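Local coordinates for beta-galactosidase (Marinomonas sp. ef1, PDB 6Y2K), which hydrolyses terminal, non-reducing beta-D-galactose residues in beta-D-galactosides, as a cold-active hexameric enzyme of family GH42, at residues E112-C117 against V220-L225; E275-E280 against C439-E444; M404-A409 against R615-F620. All coordinates share one frame; numbering follows the deposited sequence. Where two conformers were deposited one is given.

Overall arrangement
Contact 1 lies within the eight-stranded beta/alpha barrel, between helices 111-128 and 205-233. Contact 2 joins the loop between helices 268-274 and 280-285, on the barrel side, to helix 435-448 of the trimerisation domain. Contact 3 joins the link from helix 400-404 to strand 412-415 to the small antiparallel sheet near the C-terminus. Contact 1 closes before the other two open, and these cross along the chain. The centres of contacts 2 and 3 are about 26 Å apart; that of contact 1 is about 35 Å from contact 2's and about 38 Å from contact 3's. Thus contact 1 is internal to the barrel, contact 2 spans two domains, and contact 3 ties the link to the C-terminal sheet.

Contact 1 (E112-C117 against V220-L225)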
# COMPACT_ATOMS: atom_id res chain seq x y z
N GLU A 112 54.70 -23.43 12.39
CA GLU A 112 54.63 -24.65 13.18
C GLU A 112 53.58 -25.62 12.63
O GLU A 112 53.86 -26.80 12.48
CB GLU A 112 54.36 -24.35 14.67
CG GLU A 112 55.50 -23.64 15.39
CD GLU A 112 55.30 -23.52 16.91
OE1 GLU A 112 54.44 -24.24 17.48
OE2 GLU A 112 56.01 -22.72 17.55
N TYR A 113 52.38 -25.12 12.31
CA TYR A 113 51.35 -26.02 11.76
C TYR A 113 51.72 -26.49 10.35
O TYR A 113 51.44 -27.63 10.00
CB TYR A 113 49.94 -25.40 11.78
CG TYR A 113 48.87 -26.38 11.34
CD1 TYR A 113 48.79 -27.65 11.92
CD2 TYR A 113 47.96 -26.06 10.33
CE1 TYR A 113 47.83 -28.57 11.52
CE2 TYR A 113 46.98 -26.97 9.93
CZ TYR A 113 46.93 -28.23 10.53
OH TYR A 113 46.00 -29.15 10.16
N ARG A 114 52.38 -25.65 9.57
CA ARG A 114 52.85 -26.09 8.25
C ARG A 114 53.80 -27.28 8.34
O ARG A 114 53.74 -28.18 7.51
CB ARG A 114 53.54 -24.97 7.48
CG ARG A 114 52.57 -24.01 6.82
CD ARG A 114 53.35 -22.99 6.02
NE ARG A 114 52.58 -21.79 5.79
CZ ARG A 114 53.04 -20.72 5.17
NH1 ARG A 114 54.28 -20.68 4.67
NH2 ARG A 114 52.25 -19.67 5.03
N GLU A 115 54.69 -27.28 9.34
CA GLU A 115 55.59 -28.43 9.53
C GLU A 115 54.80 -29.68 9.95
O GLU A 115 55.08 -30.77 9.45
CB GLU A 115 56.72 -28.11 10.52
CG GLU A 115 57.74 -27.13 9.95
CD GLU A 115 58.27 -27.54 8.58
OE1 GLU A 115 58.86 -28.64 8.49
OE2 GLU A 115 58.11 -26.78 7.61
N GLU A 116 53.79 -29.52 10.81
CA GLU A 116 52.91 -30.66 11.15
C GLU A 116 52.16 -31.18 9.91
O GLU A 116 52.01 -32.38 9.74
CB GLU A 116 51.90 -30.32 12.26
CG GLU A 116 52.52 -30.01 13.62
CD GLU A 116 52.87 -31.25 14.44
OE1 GLU A 116 52.99 -32.36 13.88
OE2 GLU A 116 53.04 -31.10 15.68
N CYS A 117 51.72 -30.26 9.04
CA CYS A 117 51.09 -30.65 7.77
C CYS A 117 52.07 -31.39 6.85
O CYS A 117 51.70 -32.38 6.22
CB CYS A 117 50.49 -29.44 7.05
SG CYS A 117 49.04 -28.73 7.88
N VAL A 220 48.18 -19.75 -0.69
CA VAL A 220 48.97 -20.29 -1.82
C VAL A 220 50.12 -21.15 -1.30
O VAL A 220 50.28 -22.30 -1.74
CB VAL A 220 49.50 -19.17 -2.75
CG1 VAL A 220 50.40 -19.72 -3.85
CG2 VAL A 220 48.33 -18.39 -3.36
N ALA A 221 50.89 -20.62 -0.35
CA ALA A 221 52.06 -21.32 0.23
C ALA A 221 51.68 -22.59 1.00
O ALA A 221 52.34 -23.62 0.86
CB ALA A 221 52.84 -20.38 1.14
N PHE A 222 50.63 -22.50 1.81
CA PHE A 222 50.09 -23.64 2.57
C PHE A 222 49.69 -24.79 1.65
O PHE A 222 49.97 -25.96 1.94
CB PHE A 222 48.89 -23.18 3.40
CG PHE A 222 48.29 -24.23 4.30
CD1 PHE A 222 47.29 -25.08 3.83
CD2 PHE A 222 48.67 -24.33 5.63
CE1 PHE A 222 46.70 -26.02 4.66
CE2 PHE A 222 48.09 -25.28 6.48
CZ PHE A 222 47.10 -26.13 5.99
N ASN A 223 49.01 -24.44 0.55
CA ASN A 223 48.58 -25.42 -0.44
C ASN A 223 49.77 -25.99 -1.22
O ASN A 223 49.84 -27.20 -1.47
CB ASN A 223 47.56 -24.78 -1.39
CG ASN A 223 47.03 -25.77 -2.42
OD1 ASN A 223 46.36 -26.74 -2.07
ND2 ASN A 223 47.33 -25.52 -3.70
N LYS A 224 50.71 -25.12 -1.59
CA LYS A 224 51.87 -25.51 -2.39
C LYS A 224 52.76 -26.55 -1.68
O LYS A 224 53.32 -27.43 -2.35
CB LYS A 224 52.69 -24.27 -2.77
CG LYS A 224 53.91 -24.51 -3.65
CD LYS A 224 53.58 -25.34 -4.88
CE LYS A 224 54.53 -25.09 -6.05
NZ LYS A 224 55.94 -25.46 -5.75
N LEU A 225 52.88 -26.47 -0.36
CA LEU A 225 53.68 -27.46 0.35
C LEU A 225 53.07 -28.86 0.22
O LEU A 225 53.80 -29.84 0.06
CB LEU A 225 53.96 -27.06 1.81
CG LEU A 225 53.09 -27.50 2.99
CD1 LEU A 225 53.26 -28.97 3.35
CD2 LEU A 225 53.43 -26.62 4.19
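Two helices of the outer shell of the TIM barrel pack here. Helix 111-128 precedes barrel strand 134-138, and helix 205-233 follows it. The two segments run nearly parallel, at 22°, with axes 10.4 Å apart. No hydrogen bond crosses between them. The tight part is the buried group Y113, C117 and F222. Y113 and F222 both have CG anti to the backbone N, and each ring reaches across to the other. Y113 CD2 comes to the edge of the F222 ring, 3.9 Å from F222 CE2. C117 SG lies obliquely beside the F222 ring, 3.8 Å from F222 CZ, in a sulfur-aromatic contact. The same sulfur sits above one face of the Y113 ring, toward its rim. Y106 stacks on F222, and Y113 OH bonds to T74 O.

The other side is more open to solvent. R114 runs extended from CG to NE across F222 and L225, and A221 CB lies over one face of its guanidinium. R114 NH2 is held by F108 O and Q218 OE1. Solvent-facing E115 pairs with R118 on its own helix. The aliphatic part of R114 still packs closely on L225, with L225 CD2 3.7 Å from R114 CB.

Contact 2 (E275-E280 against C439-E444)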
# COMPACT_ATOMS: atom_id res chain seq x y z
N GLU A 275 22.51 -15.33 1.27
CA GLU A 275 23.32 -14.25 0.68
C GLU A 275 22.56 -12.92 0.48
O GLU A 275 21.49 -12.91 -0.13
CB GLU A 275 23.91 -14.68 -0.67
CG GLU A 275 24.92 -15.82 -0.59
CD GLU A 275 26.14 -15.52 0.26
OE1 GLU A 275 26.72 -16.48 0.81
OE2 GLU A 275 26.53 -14.34 0.36
N PRO A 276 23.12 -11.80 0.97
CA PRO A 276 22.49 -10.50 0.71
C PRO A 276 22.44 -10.06 -0.75
O PRO A 276 21.68 -9.15 -1.08
CB PRO A 276 23.34 -9.51 1.52
CG PRO A 276 23.91 -10.33 2.61
CD PRO A 276 24.18 -11.68 1.99
N LEU A 277 23.24 -10.68 -1.62
CA LEU A 277 23.12 -10.49 -3.08
C LEU A 277 21.67 -10.53 -3.60
O LEU A 277 21.28 -9.74 -4.46
CB LEU A 277 23.92 -11.59 -3.79
CG LEU A 277 23.81 -11.75 -5.31
CD1 LEU A 277 24.37 -10.53 -6.01
CD2 LEU A 277 24.54 -13.00 -5.75
N TYR A 278 20.89 -11.48 -3.09
CA TYR A 278 19.58 -11.76 -3.65
C TYR A 278 18.48 -10.89 -3.05
O TYR A 278 18.50 -10.58 -1.86
CB TYR A 278 19.25 -13.24 -3.48
CG TYR A 278 20.23 -14.14 -4.22
CD1 TYR A 278 20.35 -14.07 -5.61
CD2 TYR A 278 21.04 -15.05 -3.53
CE1 TYR A 278 21.25 -14.87 -6.29
CE2 TYR A 278 21.93 -15.86 -4.21
CZ TYR A 278 22.03 -15.78 -5.59
OH TYR A 278 22.91 -16.59 -6.29
N THR A 279 17.53 -10.50 -3.90
CA THR A 279 16.38 -9.70 -3.48
C THR A 279 15.37 -10.56 -2.74
O THR A 279 15.39 -11.80 -2.81
CB THR A 279 15.66 -9.06 -4.67
OG1 THR A 279 15.14 -10.09 -5.54
CG2 THR A 279 16.59 -8.12 -5.44
N GLU A 280 14.44 -9.89 -2.07
CA GLU A 280 13.35 -10.59 -1.39
C GLU A 280 12.51 -11.40 -2.39
O GLU A 280 12.18 -12.56 -2.12
CB GLU A 280 12.47 -9.64 -0.55
CG GLU A 280 12.90 -9.60 0.91
CD GLU A 280 14.41 -9.60 1.08
OE1 GLU A 280 14.95 -10.37 1.89
OE2 GLU A 280 15.07 -8.84 0.35
N CYS A 439 29.39 -7.84 -10.90
CA CYS A 439 29.81 -8.92 -11.81
C CYS A 439 28.67 -9.92 -12.03
O CYS A 439 28.35 -10.29 -13.17
CB CYS A 439 31.06 -9.64 -11.30
SG CYS A 439 32.60 -8.70 -11.33
N TYR A 440 28.02 -10.31 -10.93
CA TYR A 440 26.92 -11.27 -10.97
C TYR A 440 25.73 -10.74 -11.77
O TYR A 440 25.13 -11.48 -12.53
CB TYR A 440 26.46 -11.62 -9.54
CG TYR A 440 25.53 -12.79 -9.45
CD1 TYR A 440 24.14 -12.62 -9.54
CD2 TYR A 440 26.02 -14.08 -9.26
CE1 TYR A 440 23.28 -13.71 -9.44
CE2 TYR A 440 25.16 -15.17 -9.16
CZ TYR A 440 23.80 -14.98 -9.26
OH TYR A 440 22.95 -16.05 -9.14
N ARG A 441 25.39 -9.46 -11.59
CA ARG A 441 24.27 -8.85 -12.32
C ARG A 441 24.57 -8.61 -13.81
O ARG A 441 23.66 -8.70 -14.65
CB ARG A 441 23.79 -7.57 -11.63
CG ARG A 441 23.25 -7.78 -10.23
CD ARG A 441 22.02 -8.68 -10.20
NE ARG A 441 21.59 -9.00 -8.84
CZ ARG A 441 20.62 -9.88 -8.54
NH1 ARG A 441 19.96 -10.52 -9.49
NH2 ARG A 441 20.30 -10.11 -7.27
N MET A 442 25.83 -8.33 -14.15
CA MET A 442 26.24 -8.29 -15.56
C MET A 442 26.12 -9.69 -16.17
O MET A 442 25.63 -9.85 -17.29
CB MET A 442 27.66 -7.74 -15.74
CG MET A 442 27.81 -6.26 -15.40
SD MET A 442 29.23 -5.48 -16.19
CE MET A 442 28.55 -5.12 -17.81
N TYR A 443 26.54 -10.70 -15.40
CA TYR A 443 26.45 -12.10 -15.82
C TYR A 443 25.00 -12.56 -16.01
O TYR A 443 24.69 -13.22 -17.00
CB TYR A 443 27.18 -12.99 -14.80
CG TYR A 443 27.20 -14.47 -15.14
CD1 TYR A 443 28.16 -15.00 -16.01
CD2 TYR A 443 26.27 -15.33 -14.58
CE1 TYR A 443 28.19 -16.36 -16.30
CE2 TYR A 443 26.28 -16.69 -14.86
CZ TYR A 443 27.24 -17.20 -15.73
OH TYR A 443 27.22 -18.54 -16.00
N GLU A 444 24.13 -12.19 -15.07
CA GLU A 444 22.69 -12.50 -15.17
C GLU A 444 22.08 -11.97 -16.46
O GLU A 444 21.31 -12.67 -17.12
CB GLU A 444 21.93 -11.93 -13.96
CG GLU A 444 20.42 -12.10 -14.02
CD GLU A 444 19.73 -11.52 -12.79
OE1 GLU A 444 18.83 -12.19 -12.24
OE2 GLU A 444 20.07 -10.39 -12.39
O HOH W 1 22.35 -7.48 -6.54
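The Y440 ring has L277 CD2 squarely over one face. L277 CD2 is 3.7 Å from the centroid of the Y440 ring and 7° off its normal, a CH-pi contact. The same L277 CD2 lies over one face of the Y278 ring, but offset toward its rim. The Y278 ring turns its edge toward the face of Y440 in an offset edge-to-face pair, with planes at 81°. Y440 OH lies at the edge of the Y278 ring, in its plane. The hydroxyls meet tip to tip, and Y278 OH donates to Y440 OH at 2.9 Å. H291 meets both tyrosine rings.

The third flat group is the R441 guanidinium, brought round by a bend at chi2. L277 O, the E444 carboxylate and a water lie at its edge, in its plane. R441 NH2 donates to L277 O at 3.0 Å, with the N-H bent to 143° at the hydrogen and the donor above the carbonyl plane. A water accepts from R441 NE at 2.9 Å and donates to L277 O at 3.3 Å. L277 O is therefore gripped twice. R441 NH1 forms a salt bridge with E444 OE2, one helical turn on, at 2.9 Å. It forms a second salt bridge with E282 of helix 280-285. T279 is the N-cap of that helix, and its backbone N bonds to E282.

The contact joins a barrel loop to helix 435-448 of the trimerisation domain. L277 and the tyrosine rings supply the apolar part; the paired hydroxyls and R441 supply the polar part. The carboxylates of E444 and E282 balance the charge of R441 and probably limit its rotation. The interface thus combines a buried tyrosine pair with an arginine that ties a loop carbonyl of one domain to a helix of the other.

Contact 3 (M404-A409 against R615-F620); sequences MSLPSA and RGNVIF
R615 NH2 is the centre of the first shell. It donates to two backbone carbonyls of the facing segment. R615 NH2 to L406 O is 2.9 Å and nearly straight, at 171°. R615 NH2 to M404 O is also 2.9 Å but bent, at 132°. Both oxygens lie in the guanidinium plane, at its edge. In each case the nitrogen stands above the carbonyl plane. P407 O lies alongside the chain of R615, 3.2 Å from R615 CB. S408 OG sits near R615 NE, but the angle is too poor for a hydrogen bond.

Around this polar centre lie apolar contacts. L406 CB lies 3.7 Å from R615 NH2. L406 CD1 meets V618 CG2 at 3.9 Å, the two side chains crossing at about a right angle. P407 CG rests on G616, 3.8 Å from G616 CA.

The next shell fixes the arginine. A bend at chi3 swings its head toward the 404-409 segment. R615 NH1 is taken by F342 O of helix 333-343. R615 opens a type II' turn ending at V618, in a tight two-residue beta hairpin. R615 N and V618 O are bonded at 3.0 Å, as are V618 N and R615 O. G616 has the positive phi, 56°, of position i+1 of the type II' turn. A beta carbon there would be tight against P407 CG.

The hairpin joins strands 610-615 and 618-623 of the small C-terminal sheet. It meets the link between helix 400-404 and strand 412-415. S408 O adds a bond to R613 NH2. One arginine side chain thus satisfies carbonyls from the link and from a barrel helix. Its positive charge would probably be eased by these carbonyl dipoles, without a carboxylate in the facing segment.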
# COMPACT_ATOMS: atom_id res chain seq x y z
N MET A 404 32.63 -36.39 -22.19
CA MET A 404 33.33 -35.48 -21.28
C MET A 404 34.19 -34.46 -22.03
O MET A 404 34.35 -33.33 -21.56
CB MET A 404 34.18 -36.29 -20.29
CG MET A 404 35.05 -35.48 -19.35
SD MET A 404 35.98 -36.54 -18.23
CE MET A 404 34.66 -37.03 -17.14
N SER A 405 34.76 -34.87 -23.16
CA SER A 405 35.62 -34.02 -23.98
C SER A 405 34.89 -33.02 -24.88
O SER A 405 35.56 -32.24 -25.56
CB SER A 405 36.53 -34.89 -24.84
OG SER A 405 37.31 -35.75 -24.02
N LEU A 406 33.55 -33.03 -24.92
CA LEU A 406 32.80 -32.01 -25.66
C LEU A 406 33.30 -30.61 -25.29
O LEU A 406 33.58 -30.35 -24.12
CB LEU A 406 31.30 -32.08 -25.37
CG LEU A 406 30.46 -33.16 -26.05
CD1 LEU A 406 29.07 -33.17 -25.44
CD2 LEU A 406 30.42 -32.95 -27.55
N PRO A 407 33.41 -29.70 -26.28
CA PRO A 407 33.86 -28.35 -25.96
C PRO A 407 32.91 -27.64 -24.99
O PRO A 407 31.71 -27.93 -24.97
CB PRO A 407 33.93 -27.64 -27.32
CG PRO A 407 33.18 -28.50 -28.27
CD PRO A 407 33.17 -29.89 -27.73
N SER A 408 33.47 -26.77 -24.16
CA SER A 408 32.71 -26.07 -23.12
C SER A 408 32.83 -24.55 -23.13
O SER A 408 32.03 -23.89 -22.47
CB SER A 408 33.13 -26.61 -21.75
OG SER A 408 32.82 -27.99 -21.66
N ALA A 409 33.78 -23.98 -23.88
CA ALA A 409 34.05 -22.55 -23.82
C ALA A 409 32.95 -21.73 -24.49
O ALA A 409 32.42 -22.13 -25.53
CB ALA A 409 35.39 -22.23 -24.45
N ARG A 615 27.30 -27.08 -25.46
CA ARG A 615 28.58 -27.77 -25.55
C ARG A 615 28.68 -28.42 -26.93
O ARG A 615 28.05 -29.45 -27.18
CB ARG A 615 28.71 -28.83 -24.45
CG ARG A 615 28.86 -28.22 -23.06
CD ARG A 615 29.18 -29.25 -22.00
NE ARG A 615 30.49 -29.88 -22.22
CZ ARG A 615 30.96 -30.93 -21.53
NH1 ARG A 615 30.26 -31.49 -20.56
NH2 ARG A 615 32.17 -31.41 -21.83
N GLY A 616 29.45 -27.80 -27.82
CA GLY A 616 29.53 -28.21 -29.22
C GLY A 616 28.16 -28.23 -29.87
O GLY A 616 27.49 -27.20 -29.95
N ASN A 617 27.73 -29.42 -30.27
CA ASN A 617 26.45 -29.66 -30.94
C ASN A 617 25.29 -29.98 -29.98
O ASN A 617 24.18 -30.27 -30.42
CB ASN A 617 26.59 -30.77 -32.02
CG ASN A 617 26.76 -32.18 -31.44
OD1 ASN A 617 26.00 -33.09 -31.78
ND2 ASN A 617 27.75 -32.37 -30.58
N VAL A 618 25.54 -29.94 -28.66
CA VAL A 618 24.51 -30.24 -27.65
C VAL A 618 24.00 -28.93 -27.03
O VAL A 618 24.80 -28.05 -26.69
CB VAL A 618 25.03 -31.19 -26.56
CG1 VAL A 618 23.93 -31.55 -25.56
CG2 VAL A 618 25.62 -32.45 -27.18
N ILE A 619 22.67 -28.80 -26.93
CA ILE A 619 22.00 -27.64 -26.33
C ILE A 619 21.33 -28.11 -25.04
O ILE A 619 20.53 -29.05 -25.07
CB ILE A 619 20.89 -27.05 -27.23
CG1 ILE A 619 21.33 -26.91 -28.69
CG2 ILE A 619 20.44 -25.69 -26.72
CD1 ILE A 619 22.26 -25.75 -28.93
N PHE A 620 21.65 -27.47 -23.91
CA PHE A 620 21.05 -27.82 -22.62
C PHE A 620 20.09 -26.70 -22.24
O PHE A 620 20.49 -25.55 -22.23
CB PHE A 620 22.12 -27.96 -21.52
CG PHE A 620 23.21 -28.97 -21.82
CD1 PHE A 620 24.28 -28.64 -22.64
CD2 PHE A 620 23.18 -30.25 -21.26
CE1 PHE A 620 25.29 -29.57 -22.92
CE2 PHE A 620 24.19 -31.17 -21.52
CZ PHE A 620 25.24 -30.83 -22.35